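Local coordinates for uncharacterized protein (Porphyromonas gingivalis, PDB 1ZBS) that is functionally uncharacterised but is probably a kinase of N-acetylglucosamine, built on the sugar kinase/Hsc70/actin fold, at residues Ile2-Ser7 with Ser269-Leu274; Thr12-Ala17 with Val63-Ala68; Gly24-Ser29 with Leu50-Gln55; Glu80-Met85 with Asp90-Ala95. All coordinates share one frame; numbering follows the deposited sequence.

Contact 1: residues Ile2-Ser7 with Ser269-Leu274; sequences ILIGDS and SPMEGL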
loop_
_atom_site.group_PDB
_atom_site.type_symbol
_atom_site.label_atom_id
_atom_site.label_comp_id
_atom_site.label_asym_id
_atom_site.label_seq_id
_atom_site.Cartn_x
_atom_site.Cartn_y
_atom_site.Cartn_z
ATOM N N ILE A 2 7.679 39.921 4.626
ATOM C CA ILE A 2 6.760 38.862 4.229
ATOM C C ILE A 2 6.917 37.566 5.009
ATOM O O ILE A 2 7.954 37.314 5.626
ATOM C CB ILE A 2 6.914 38.537 2.724
ATOM C CG1 ILE A 2 8.341 38.050 2.440
ATOM C CG2 ILE A 2 6.585 39.768 1.895
ATOM C CD1 ILE A 2 8.565 37.575 1.014
ATOM N N LEU A 3 5.868 36.751 4.971
ATOM C CA LEU A 3 5.846 35.454 5.647
ATOM C C LEU A 3 5.716 34.349 4.603
ATOM O O LEU A 3 4.751 34.306 3.839
ATOM C CB LEU A 3 4.668 35.376 6.629
ATOM C CG LEU A 3 4.541 34.043 7.382
ATOM C CD1 LEU A 3 5.802 33.820 8.217
ATOM C CD2 LEU A 3 3.296 34.040 8.275
ATOM N N ILE A 4 6.691 33.458 4.563
ATOM C CA ILE A 4 6.646 32.371 3.599
ATOM C C ILE A 4 6.544 31.024 4.302
ATOM O O ILE A 4 7.316 30.718 5.218
ATOM C CB ILE A 4 7.889 32.369 2.677
ATOM C CG1 ILE A 4 8.011 33.717 1.957
ATOM C CG2 ILE A 4 7.758 31.251 1.647
ATOM C CD1 ILE A 4 9.258 33.855 1.120
ATOM N N GLY A 5 5.578 30.225 3.864
ATOM C CA GLY A 5 5.376 28.920 4.455
ATOM C C GLY A 5 5.360 27.812 3.427
ATOM O O GLY A 5 4.724 27.930 2.381
ATOM N N ASP A 6 6.076 26.736 3.735
ATOM C CA ASP A 6 6.152 25.578 2.863
ATOM C C ASP A 6 5.785 24.351 3.688
ATOM O O ASP A 6 6.577 23.888 4.509
ATOM C CB ASP A 6 7.565 25.426 2.309
ATOM C CG ASP A 6 7.621 24.492 1.125
ATOM O OD1 ASP A 6 7.016 24.823 0.082
ATOM O OD2 ASP A 6 8.264 23.426 1.233
ATOM N N SER A 7 4.579 23.834 3.467
ATOM C CA SER A 7 4.090 22.676 4.206
ATOM C C SER A 7 4.137 21.370 3.427
ATOM O O SER A 7 3.699 21.294 2.280
ATOM C CB SER A 7 2.653 22.922 4.678
ATOM O OG SER A 7 2.145 21.797 5.383
ATOM N N SER A 269 15.481 21.909 0.419
ATOM C CA SER A 269 14.382 22.860 0.634
ATOM C C SER A 269 14.247 23.910 -0.476
ATOM O O SER A 269 15.221 24.280 -1.123
ATOM C CB SER A 269 14.588 23.581 1.982
ATOM O OG SER A 269 13.791 24.753 2.093
ATOM N N PRO A 270 13.015 24.375 -0.734
ATOM C CA PRO A 270 12.786 25.391 -1.766
ATOM C C PRO A 270 12.752 26.767 -1.106
ATOM O O PRO A 270 12.545 27.781 -1.765
ATOM C CB PRO A 270 11.419 25.013 -2.311
ATOM C CG PRO A 270 10.705 24.583 -1.065
ATOM C CD PRO A 270 11.749 23.704 -0.377
HETATM N N MSE A 271 12.953 26.792 0.206
HETATM C CA MSE A 271 12.889 28.045 0.933
HETATM C C MSE A 271 13.758 29.154 0.349
HETATM O O MSE A 271 13.251 30.222 0.021
HETATM C CB MSE A 271 13.237 27.837 2.400
HETATM C CG MSE A 271 12.809 29.011 3.255
HETATM SE SE MSE A 271 10.927 29.472 2.983
HETATM C CE MSE A 271 11.088 30.816 1.617
ATOM N N GLU A 272 15.058 28.909 0.228
ATOM C CA GLU A 272 15.959 29.908 -0.334
ATOM C C GLU A 272 15.417 30.375 -1.679
ATOM O O GLU A 272 15.469 31.562 -2.013
ATOM C CB GLU A 272 17.362 29.326 -0.521
ATOM C CG GLU A 272 18.128 29.129 0.783
ATOM C CD GLU A 272 18.260 30.421 1.582
ATOM O OE1 GLU A 272 18.721 31.439 1.013
ATOM O OE2 GLU A 272 17.903 30.418 2.785
ATOM N N GLY A 273 14.889 29.427 -2.443
ATOM C CA GLY A 273 14.335 29.740 -3.740
ATOM C C GLY A 273 13.086 30.593 -3.653
ATOM O O GLY A 273 12.927 31.524 -4.440
ATOM N N LEU A 274 12.190 30.286 -2.719
ATOM C CA LEU A 274 10.963 31.068 -2.585
ATOM C C LEU A 274 11.231 32.465 -2.060
ATOM O O LEU A 274 10.437 33.381 -2.279
ATOM C CB LEU A 274 9.958 30.399 -1.647
ATOM C CG LEU A 274 8.935 29.395 -2.174
ATOM C CD1 LEU A 274 8.528 29.755 -3.605
ATOM C CD2 LEU A 274 9.516 28.018 -2.118
#
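Strand 2-7, the central strand of the N-terminal sheet, meets the start of the C-terminal helix 271-280 through two residues of one face, Ile4 and Asp6, while Pro270, Met271 and Leu274 answer from residues 269-274. The hydrophobic half centres on Ile4. Its CG2 lies 3.4 Å from Met271 CE, a tight methyl-to-methyl contact, and its CD1 is 3.6 Å from the same CE, so the two branches of the isoleucine hold the methionine's terminal methyl between them. Met271, present as selenomethionine, gets there by folding: CG stands anti to the backbone N (chi1 -164°) and the chain then bends twice, bringing CE back over the strand. A flexible, unbranched side chain suits this job. On the neighbouring turn Leu274 adds its CB, 4.1 Å from Ile4 CG2. Such a helix laid across the first strand is consistent with the sugar kinase/Hsc70/actin fold, in which the end of the chain can return to the N-terminal domain; in relatives the turn after this strand belongs to the phosphate-binding loop, and Asp6 probably corresponds to the conserved acidic residue of that motif. Here Asp6 is the polar end of the contact, with OD2 3.5 Å from Pro270 CG. Proline suits the position just ahead of the helix, where a backbone N-H would have no acceptor in a preceding turn, so its loss costs nothing, and the turn is capped by Ser269, whose OG accepts from Met271 N at 2.9 Å. Pro270 and Leu274 also pack on Ala104 of helix 97-105, and Met271 touches Cys15 of strand 11-18.

Contact 2: residues Thr12-Ala17 with Val63-Ala68; sequences TDWCIA and VYFYGA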
loop_
_atom_site.group_PDB
_atom_site.type_symbol
_atom_site.label_atom_id
_atom_site.label_comp_id
_atom_site.label_asym_id
_atom_site.label_seq_id
_atom_site.Cartn_x
_atom_site.Cartn_y
_atom_site.Cartn_z
ATOM N N THR A 12 5.878 21.929 8.658
ATOM C CA THR A 12 5.714 23.148 7.875
ATOM C C THR A 12 6.877 24.087 8.152
ATOM O O THR A 12 7.142 24.421 9.303
ATOM C CB THR A 12 4.415 23.874 8.226
ATOM O OG1 THR A 12 3.329 22.943 8.203
ATOM C CG2 THR A 12 4.145 24.987 7.223
ATOM N N ASP A 13 7.574 24.506 7.102
ATOM C CA ASP A 13 8.708 25.406 7.266
ATOM C C ASP A 13 8.300 26.858 7.007
ATOM O O ASP A 13 7.742 27.178 5.959
ATOM C CB ASP A 13 9.838 25.006 6.317
ATOM C CG ASP A 13 11.151 25.675 6.669
ATOM O OD1 ASP A 13 12.158 25.413 5.975
ATOM O OD2 ASP A 13 11.173 26.461 7.642
ATOM N N TRP A 14 8.581 27.729 7.971
ATOM C CA TRP A 14 8.240 29.140 7.856
ATOM C C TRP A 14 9.468 30.045 7.807
ATOM O O TRP A 14 10.543 29.697 8.314
ATOM C CB TRP A 14 7.373 29.590 9.038
ATOM C CG TRP A 14 6.014 28.982 9.110
ATOM C CD1 TRP A 14 5.648 27.872 9.812
ATOM C CD2 TRP A 14 4.825 29.466 8.476
ATOM N NE1 TRP A 14 4.297 27.638 9.662
ATOM C CE2 TRP A 14 3.768 28.602 8.844
ATOM C CE3 TRP A 14 4.548 30.549 7.635
ATOM C CZ2 TRP A 14 2.457 28.786 8.399
ATOM C CZ3 TRP A 14 3.238 30.735 7.189
ATOM C CH2 TRP A 14 2.211 29.855 7.573
ATOM N N CYS A 15 9.294 31.220 7.202
ATOM C CA CYS A 15 10.364 32.207 7.110
ATOM C C CYS A 15 9.845 33.624 6.928
ATOM O O CYS A 15 9.001 33.890 6.071
ATOM C CB CYS A 15 11.321 31.887 5.962
ATOM S SG CYS A 15 12.481 33.247 5.599
ATOM N N ILE A 16 10.350 34.528 7.758
ATOM C CA ILE A 16 9.984 35.931 7.679
ATOM C C ILE A 16 11.147 36.609 6.965
ATOM O O ILE A 16 12.227 36.757 7.531
ATOM C CB ILE A 16 9.800 36.551 9.082
ATOM C CG1 ILE A 16 8.598 35.916 9.781
ATOM C CG2 ILE A 16 9.588 38.049 8.967
ATOM C CD1 ILE A 16 8.311 36.501 11.148
ATOM N N ALA A 17 10.927 36.997 5.714
ATOM C CA ALA A 17 11.963 37.644 4.917
ATOM C C ALA A 17 11.673 39.123 4.662
ATOM O O ALA A 17 10.531 39.576 4.754
ATOM C CB ALA A 17 12.120 36.913 3.584
ATOM N N VAL A 63 1.727 37.360 2.941
ATOM C CA VAL A 63 2.033 35.979 3.298
ATOM C C VAL A 63 1.789 35.077 2.086
ATOM O O VAL A 63 0.778 35.204 1.387
ATOM C CB VAL A 63 1.167 35.505 4.509
ATOM C CG1 VAL A 63 -0.213 36.112 4.431
ATOM C CG2 VAL A 63 1.056 33.984 4.511
ATOM N N TYR A 64 2.745 34.182 1.846
ATOM C CA TYR A 64 2.689 33.232 0.736
ATOM C C TYR A 64 2.868 31.820 1.300
ATOM O O TYR A 64 3.925 31.469 1.836
ATOM C CB TYR A 64 3.795 33.524 -0.291
ATOM C CG TYR A 64 3.811 34.946 -0.806
ATOM C CD1 TYR A 64 4.642 35.908 -0.233
ATOM C CD2 TYR A 64 3.004 35.327 -1.877
ATOM C CE1 TYR A 64 4.674 37.220 -0.718
ATOM C CE2 TYR A 64 3.023 36.630 -2.368
ATOM C CZ TYR A 64 3.864 37.574 -1.788
ATOM O OH TYR A 64 3.900 38.859 -2.294
ATOM N N PHE A 65 1.814 31.022 1.180
ATOM C CA PHE A 65 1.811 29.664 1.691
ATOM C C PHE A 65 1.797 28.631 0.578
ATOM O O PHE A 65 1.047 28.747 -0.390
ATOM C CB PHE A 65 0.601 29.466 2.606
ATOM C CG PHE A 65 0.603 28.158 3.333
ATOM C CD1 PHE A 65 0.057 27.019 2.747
ATOM C CD2 PHE A 65 1.183 28.060 4.595
ATOM C CE1 PHE A 65 0.092 25.797 3.407
ATOM C CE2 PHE A 65 1.226 26.843 5.267
ATOM C CZ PHE A 65 0.680 25.709 4.674
ATOM N N TYR A 66 2.647 27.625 0.729
ATOM C CA TYR A 66 2.752 26.539 -0.231
ATOM C C TYR A 66 2.661 25.237 0.550
ATOM O O TYR A 66 3.433 25.011 1.486
ATOM C CB TYR A 66 4.094 26.614 -0.954
ATOM C CG TYR A 66 4.253 27.840 -1.820
ATOM C CD1 TYR A 66 3.577 27.947 -3.033
ATOM C CD2 TYR A 66 5.083 28.895 -1.427
ATOM C CE1 TYR A 66 3.721 29.070 -3.840
ATOM C CE2 TYR A 66 5.234 30.027 -2.227
ATOM C CZ TYR A 66 4.549 30.104 -3.437
ATOM O OH TYR A 66 4.694 31.204 -4.243
ATOM N N GLY A 67 1.716 24.381 0.179
ATOM C CA GLY A 67 1.572 23.116 0.881
ATOM C C GLY A 67 0.762 22.080 0.131
ATOM O O GLY A 67 -0.125 22.422 -0.654
ATOM N N ALA A 68 1.066 20.809 0.370
ATOM C CA ALA A 68 0.344 19.725 -0.284
ATOM C C ALA A 68 -1.078 19.682 0.270
ATOM O O ALA A 68 -1.274 19.687 1.484
ATOM C CB ALA A 68 1.048 18.396 -0.030
#
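Strands 12-17 and 63-68 run antiparallel but are not neighbours: strand 2-7 lies between them, leaving 8.9 Å between Trp14 CA and Phe65 CA, and each bonds through its backbone to that middle strand. In the 3-2-1-4-5 sheet of this actin-like domain, they are therefore the second and fourth strands, and what they share is a bridge of large side chains over the strand between. The bridge is helped by Gly5, which sits in the middle strand and brings no side chain to this face. Trp14 has CG beside its backbone N (chi1 -66°), which swings the indole across the middle strand, where it also covers Leu3. Phe65 holds CG anti to its own N (chi1 -172°) and so leans forward along its strand, toward Gly67. The six-membered ring of Trp14 and the ring of Phe65 have centroids 5.6 Å apart and planes inclined at 51°, an oblique meeting. Large aromatic residues are apt here because they are long enough to meet across an intervening strand. Thr12 assists at the end of the contact: CG2 turns to Phe65 while OG1 makes a weak hydrogen bond to Ser7 OG. Closest of all is Trp14 CH2, 3.6 Å from Phe65 CD2 at the edge of the phenyl ring, with Trp14 CZ2 lying in the plane of that ring, 3.9 Å from Phe65 CE2.

Contact 3: residues Gly24-Ser29 with Leu50-Gln55; sequences GRFQTS and LPAIGQ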
loop_
_atom_site.group_PDB
_atom_site.type_symbol
_atom_site.label_atom_id
_atom_site.label_comp_id
_atom_site.label_asym_id
_atom_site.label_seq_id
_atom_site.Cartn_x
_atom_site.Cartn_y
_atom_site.Cartn_z
ATOM N N GLY A 24 13.624 35.691 9.911
ATOM C CA GLY A 24 13.047 34.673 10.775
ATOM C C GLY A 24 12.962 33.325 10.070
ATOM O O GLY A 24 12.901 33.264 8.841
ATOM N N ARG A 25 12.962 32.243 10.844
ATOM C CA ARG A 25 12.889 30.897 10.293
ATOM C C ARG A 25 12.312 30.001 11.407
ATOM O O ARG A 25 13.031 29.554 12.306
ATOM C CB ARG A 25 14.304 30.472 9.842
ATOM C CG ARG A 25 14.420 29.295 8.851
ATOM C CD ARG A 25 13.632 29.461 7.533
ATOM N NE ARG A 25 13.707 28.245 6.704
ATOM C CZ ARG A 25 14.769 27.886 5.981
ATOM N NH1 ARG A 25 15.852 28.655 5.970
ATOM N NH2 ARG A 25 14.771 26.736 5.303
ATOM N N PHE A 26 10.996 29.782 11.356
ATOM C CA PHE A 26 10.282 28.976 12.354
ATOM C C PHE A 26 10.156 27.532 11.905
ATOM O O PHE A 26 10.490 27.187 10.773
ATOM C CB PHE A 26 8.871 29.535 12.585
ATOM C CG PHE A 26 8.825 31.026 12.672
ATOM C CD1 PHE A 26 7.823 31.738 12.027
ATOM C CD2 PHE A 26 9.800 31.724 13.383
ATOM C CE1 PHE A 26 7.793 33.125 12.081
ATOM C CE2 PHE A 26 9.783 33.111 13.448
ATOM C CZ PHE A 26 8.779 33.815 12.796
ATOM N N GLN A 27 9.639 26.694 12.794
ATOM C CA GLN A 27 9.471 25.279 12.500
ATOM C C GLN A 27 8.191 24.772 13.157
ATOM O O GLN A 27 8.167 24.538 14.363
ATOM C CB GLN A 27 10.667 24.498 13.060
ATOM C CG GLN A 27 11.142 23.323 12.214
ATOM C CD GLN A 27 12.079 23.765 11.099
ATOM O OE1 GLN A 27 11.638 24.166 10.014
ATOM N NE2 GLN A 27 13.383 23.705 11.367
ATOM N N THR A 28 7.127 24.620 12.377
ATOM C CA THR A 28 5.874 24.110 12.916
ATOM C C THR A 28 5.585 22.791 12.216
ATOM O O THR A 28 6.490 22.183 11.645
ATOM C CB THR A 28 4.699 25.076 12.669
ATOM O OG1 THR A 28 3.547 24.610 13.381
ATOM C CG2 THR A 28 4.362 25.141 11.197
ATOM N N SER A 29 4.335 22.349 12.237
ATOM C CA SER A 29 4.015 21.088 11.590
ATOM C C SER A 29 2.636 21.051 10.952
ATOM O O SER A 29 1.853 21.996 11.061
ATOM C CB SER A 29 4.146 19.944 12.600
ATOM O OG SER A 29 5.438 19.923 13.185
ATOM N N LEU A 50 1.618 31.779 15.165
ATOM C CA LEU A 50 1.601 33.097 15.799
ATOM C C LEU A 50 2.667 33.280 16.870
ATOM O O LEU A 50 3.370 34.281 16.878
ATOM C CB LEU A 50 0.227 33.382 16.411
ATOM C CG LEU A 50 -0.614 34.471 15.735
ATOM C CD1 LEU A 50 -1.904 34.645 16.515
ATOM C CD2 LEU A 50 0.157 35.788 15.679
ATOM N N PRO A 51 2.792 32.320 17.796
ATOM C CA PRO A 51 3.805 32.450 18.850
ATOM C C PRO A 51 5.242 32.431 18.329
ATOM O O PRO A 51 6.168 32.858 19.019
ATOM C CB PRO A 51 3.498 31.267 19.769
ATOM C CG PRO A 51 2.934 30.245 18.828
ATOM C CD PRO A 51 2.006 31.085 17.976
ATOM N N ALA A 52 5.422 31.934 17.111
ATOM C CA ALA A 52 6.746 31.861 16.501
ATOM C C ALA A 52 7.122 33.208 15.900
ATOM O O ALA A 52 8.256 33.669 16.035
ATOM C CB ALA A 52 6.762 30.780 15.420
ATOM N N ILE A 53 6.159 33.829 15.224
ATOM C CA ILE A 53 6.361 35.139 14.610
ATOM C C ILE A 53 6.176 36.223 15.661
ATOM O O ILE A 53 6.917 37.212 15.691
ATOM C CB ILE A 53 5.341 35.395 13.469
ATOM C CG1 ILE A 53 5.232 36.898 13.183
ATOM C CG2 ILE A 53 3.990 34.869 13.856
ATOM C CD1 ILE A 53 4.078 37.275 12.247
ATOM N N GLY A 54 5.171 36.014 16.511
ATOM C CA GLY A 54 4.820 36.947 17.571
ATOM C C GLY A 54 5.869 37.992 17.899
ATOM O O GLY A 54 6.765 37.753 18.713
ATOM N N GLN A 55 5.749 39.158 17.275
ATOM C CA GLN A 55 6.706 40.243 17.482
ATOM C C GLN A 55 6.579 41.174 16.283
ATOM O O GLN A 55 6.188 42.332 16.408
ATOM C CB GLN A 55 8.134 39.689 17.540
ATOM C CG GLN A 55 8.993 40.211 18.694
ATOM C CD GLN A 55 8.945 41.729 18.827
ATOM O OE1 GLN A 55 7.893 42.299 19.145
ATOM N NE2 GLN A 55 10.083 42.391 18.592
#
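The aromatic interaction dominates: Ala52, in the last turn of helix 38-53, lays its methyl on the ring of Phe26 from strand 21-29. Ala52 CB is 3.8 Å from the ring centroid and 24° off the ring normal, a CH-pi contact that comes in over the face. A small residue is what lets the helix approach so closely, for Phe26 CA and Ala52 CA are 6.2 Å apart. Toward the rim, the same face is covered by the peptide joining Ala52 to Ile53, with Ala52 C and Ile53 N both 3.5 Å above the ring plane. Ala52 O lies over the same face, 3.1 Å from Phe26 CE2. Phe26 reaches this position with CG beside its backbone N (chi1 -43°), which turns one face of the ring to the last turn of the helix. Apolar packing finishes the contact. Ile53 CB sits 3.6 Å from Phe26 CE1, but the rest of the isoleucine turns away and packs on Ile60, where its branched apolar chain is buried. On the helix side Thr28 OG1 makes a weak hydrogen bond to Glu48; Arg25, whose side chain leaves the other face of the strand, forms a salt bridge with Asp13. In the fold, strand 21-29 is an outer strand of the sheet, bonded to strand 11-18, whose Ile16 also touches Phe26; helix 38-53 covers that part of the sheet, and its Leu50 packs against Met85 of helix 75-85.

Contact 4: residues Glu80-Met85 with Asp90-Ala95; sequences EALDSM and DRIEVA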
loop_
_atom_site.group_PDB
_atom_site.type_symbol
_atom_site.label_atom_id
_atom_site.label_comp_id
_atom_site.label_asym_id
_atom_site.label_seq_id
_atom_site.Cartn_x
_atom_site.Cartn_y
_atom_site.Cartn_z
ATOM N N GLU A 80 -8.558 31.963 4.629
ATOM C CA GLU A 80 -9.408 32.599 5.629
ATOM C C GLU A 80 -8.813 32.457 7.022
ATOM O O GLU A 80 -8.836 33.401 7.813
ATOM C CB GLU A 80 -10.807 31.985 5.613
ATOM C CG GLU A 80 -11.569 32.224 4.326
ATOM C CD GLU A 80 -12.980 31.674 4.383
ATOM O OE1 GLU A 80 -13.730 32.069 5.303
ATOM O OE2 GLU A 80 -13.338 30.849 3.510
ATOM N N ALA A 81 -8.285 31.271 7.314
ATOM C CA ALA A 81 -7.668 30.983 8.606
ATOM C C ALA A 81 -6.444 31.866 8.813
ATOM O O ALA A 81 -6.259 32.443 9.885
ATOM C CB ALA A 81 -7.265 29.509 8.670
ATOM N N LEU A 82 -5.608 31.956 7.784
ATOM C CA LEU A 82 -4.403 32.781 7.836
ATOM C C LEU A 82 -4.801 34.241 7.967
ATOM O O LEU A 82 -4.237 34.981 8.771
ATOM C CB LEU A 82 -3.575 32.600 6.562
ATOM C CG LEU A 82 -2.776 31.302 6.403
ATOM C CD1 LEU A 82 -2.347 31.151 4.954
ATOM C CD2 LEU A 82 -1.567 31.315 7.332
ATOM N N ASP A 83 -5.781 34.650 7.172
ATOM C CA ASP A 83 -6.241 36.024 7.206
ATOM C C ASP A 83 -6.744 36.418 8.602
ATOM O O ASP A 83 -6.725 37.593 8.961
ATOM C CB ASP A 83 -7.328 36.240 6.150
ATOM C CG ASP A 83 -7.678 37.704 5.967
ATOM O OD1 ASP A 83 -8.480 38.223 6.772
ATOM O OD2 ASP A 83 -7.139 38.336 5.025
ATOM N N SER A 84 -7.187 35.439 9.387
ATOM C CA SER A 84 -7.659 35.716 10.738
ATOM C C SER A 84 -6.456 35.766 11.676
ATOM O O SER A 84 -6.518 36.340 12.766
ATOM C CB SER A 84 -8.652 34.643 11.200
ATOM O OG SER A 84 -9.872 34.738 10.477
HETATM N N MSE A 85 -5.355 35.161 11.249
HETATM C CA MSE A 85 -4.138 35.179 12.045
HETATM C C MSE A 85 -3.581 36.601 11.993
HETATM O O MSE A 85 -3.304 37.205 13.027
HETATM C CB MSE A 85 -3.124 34.180 11.484
HETATM C CG MSE A 85 -1.786 34.207 12.198
HETATM SE SE MSE A 85 -0.706 32.670 11.773
HETATM C CE MSE A 85 0.061 33.277 10.104
ATOM N N ASP A 90 -1.955 42.676 4.074
ATOM C CA ASP A 90 -2.430 43.169 2.781
ATOM C C ASP A 90 -2.677 42.085 1.729
ATOM O O ASP A 90 -3.702 42.105 1.049
ATOM C CB ASP A 90 -1.440 44.196 2.205
ATOM C CG ASP A 90 -1.609 45.587 2.803
ATOM O OD1 ASP A 90 -0.706 46.431 2.594
ATOM O OD2 ASP A 90 -2.643 45.848 3.467
ATOM N N ARG A 91 -1.742 41.148 1.592
ATOM C CA ARG A 91 -1.872 40.096 0.591
ATOM C C ARG A 91 -1.611 38.703 1.162
ATOM O O ARG A 91 -0.592 38.461 1.813
ATOM C CB ARG A 91 -0.909 40.371 -0.568
ATOM C CG ARG A 91 -1.147 39.535 -1.819
ATOM C CD ARG A 91 -0.062 39.778 -2.870
ATOM N NE ARG A 91 0.014 41.169 -3.325
ATOM C CZ ARG A 91 -0.866 41.758 -4.133
ATOM N NH1 ARG A 91 -1.911 41.084 -4.592
ATOM N NH2 ARG A 91 -0.692 43.025 -4.493
ATOM N N ILE A 92 -2.547 37.794 0.903
ATOM C CA ILE A 92 -2.455 36.418 1.372
ATOM C C ILE A 92 -2.757 35.444 0.240
ATOM O O ILE A 92 -3.902 35.317 -0.195
ATOM C CB ILE A 92 -3.436 36.170 2.522
ATOM C CG1 ILE A 92 -3.630 34.669 2.722
ATOM C CG2 ILE A 92 -4.750 36.879 2.243
ATOM C CD1 ILE A 92 -2.351 33.943 3.062
ATOM N N GLU A 93 -1.719 34.758 -0.231
ATOM C CA GLU A 93 -1.844 33.798 -1.324
ATOM C C GLU A 93 -1.514 32.374 -0.883
ATOM O O GLU A 93 -0.481 32.129 -0.256
ATOM C CB GLU A 93 -0.919 34.205 -2.476
ATOM C CG GLU A 93 -1.319 35.489 -3.196
ATOM C CD GLU A 93 -0.360 35.835 -4.321
ATOM O OE1 GLU A 93 -0.050 34.939 -5.131
ATOM O OE2 GLU A 93 0.082 37.002 -4.401
ATOM N N VAL A 94 -2.396 31.436 -1.217
ATOM C CA VAL A 94 -2.205 30.031 -0.862
ATOM C C VAL A 94 -2.111 29.212 -2.138
ATOM O O VAL A 94 -2.986 29.294 -2.999
ATOM C CB VAL A 94 -3.377 29.506 -0.007
ATOM C CG1 VAL A 94 -2.974 28.221 0.695
ATOM C CG2 VAL A 94 -3.790 30.558 1.007
ATOM N N ALA A 95 -1.043 28.431 -2.259
ATOM C CA ALA A 95 -0.827 27.608 -3.446
ATOM C C ALA A 95 -0.243 26.250 -3.076
ATOM O O ALA A 95 0.248 26.058 -1.965
ATOM C CB ALA A 95 0.101 28.331 -4.412
#
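Glu80 O receives two groups from one residue a turn further along helix 75-85: Ser84 OG donates to it at 3.2 Å, and Ser84 N makes a weak bond of 3.1 Å. The hydroxyl is tilted 27° from the carbonyl plane. Serine suits the outer side of a helix in this way, since its short chain can fold back on the carbonyl of the preceding turn. The side facing strand 91-95 is hydrophobic. Leu82 points at the strand, and its CD1 is pressed to 3.4 Å from Ile92 CD1, a tight contact between two chain ends that meet at a slant; the same Leu82 CD1 lies 4.2 Å from Val94 CG2. Ile92 holds CG1 anti to its backbone N (chi1 163°), and a bend at chi2 brings CD1 back beside Leu82 CB. Beta-branched Ile92 and Val94, with Glu93 between them turned to the other face, give the strand a compact apolar surface for the helix. Asp83 lies at the border, where the carboxylate only brushes the isoleucine, OD2 being 3.9 Å from Ile92 CG2. Nearby, Asn79 ND2 makes a weak hydrogen bond to Ile92 O, and Glu80 pairs with Arg38 in a salt bridge. The axes of the segments 80-85 and 91-95 approach to 9.0 Å, and helix and strand run at 148°, close to antiparallel, as expected for the second half of a beta-alpha-beta crossover, here strand 62-67, helix 75-85, strand 91-95.

From the N terminus the chain lays down strand 2-7, which waits for residues 269-274 to close contact 1; that longest loop encloses the other three. Strand 11-18 follows and is joined by contact 2 to strand 62-67, and within this loop contact 3 brings helix 38-53 back to strand 21-29. Contact 4 comes afterwards in series, a short connection from helix 75-85 to strand 91-95. None cross. All four reach one sheet, and neighbouring strands link them: Gly5 O and Ser7 N pair with Tyr66, Ile16 with Gly24, Val63 with Arg91. Contact 1 fastens the C-terminal helix onto the N-terminal domain, while contacts 3 and 4 set two helices on the other face of the sheet.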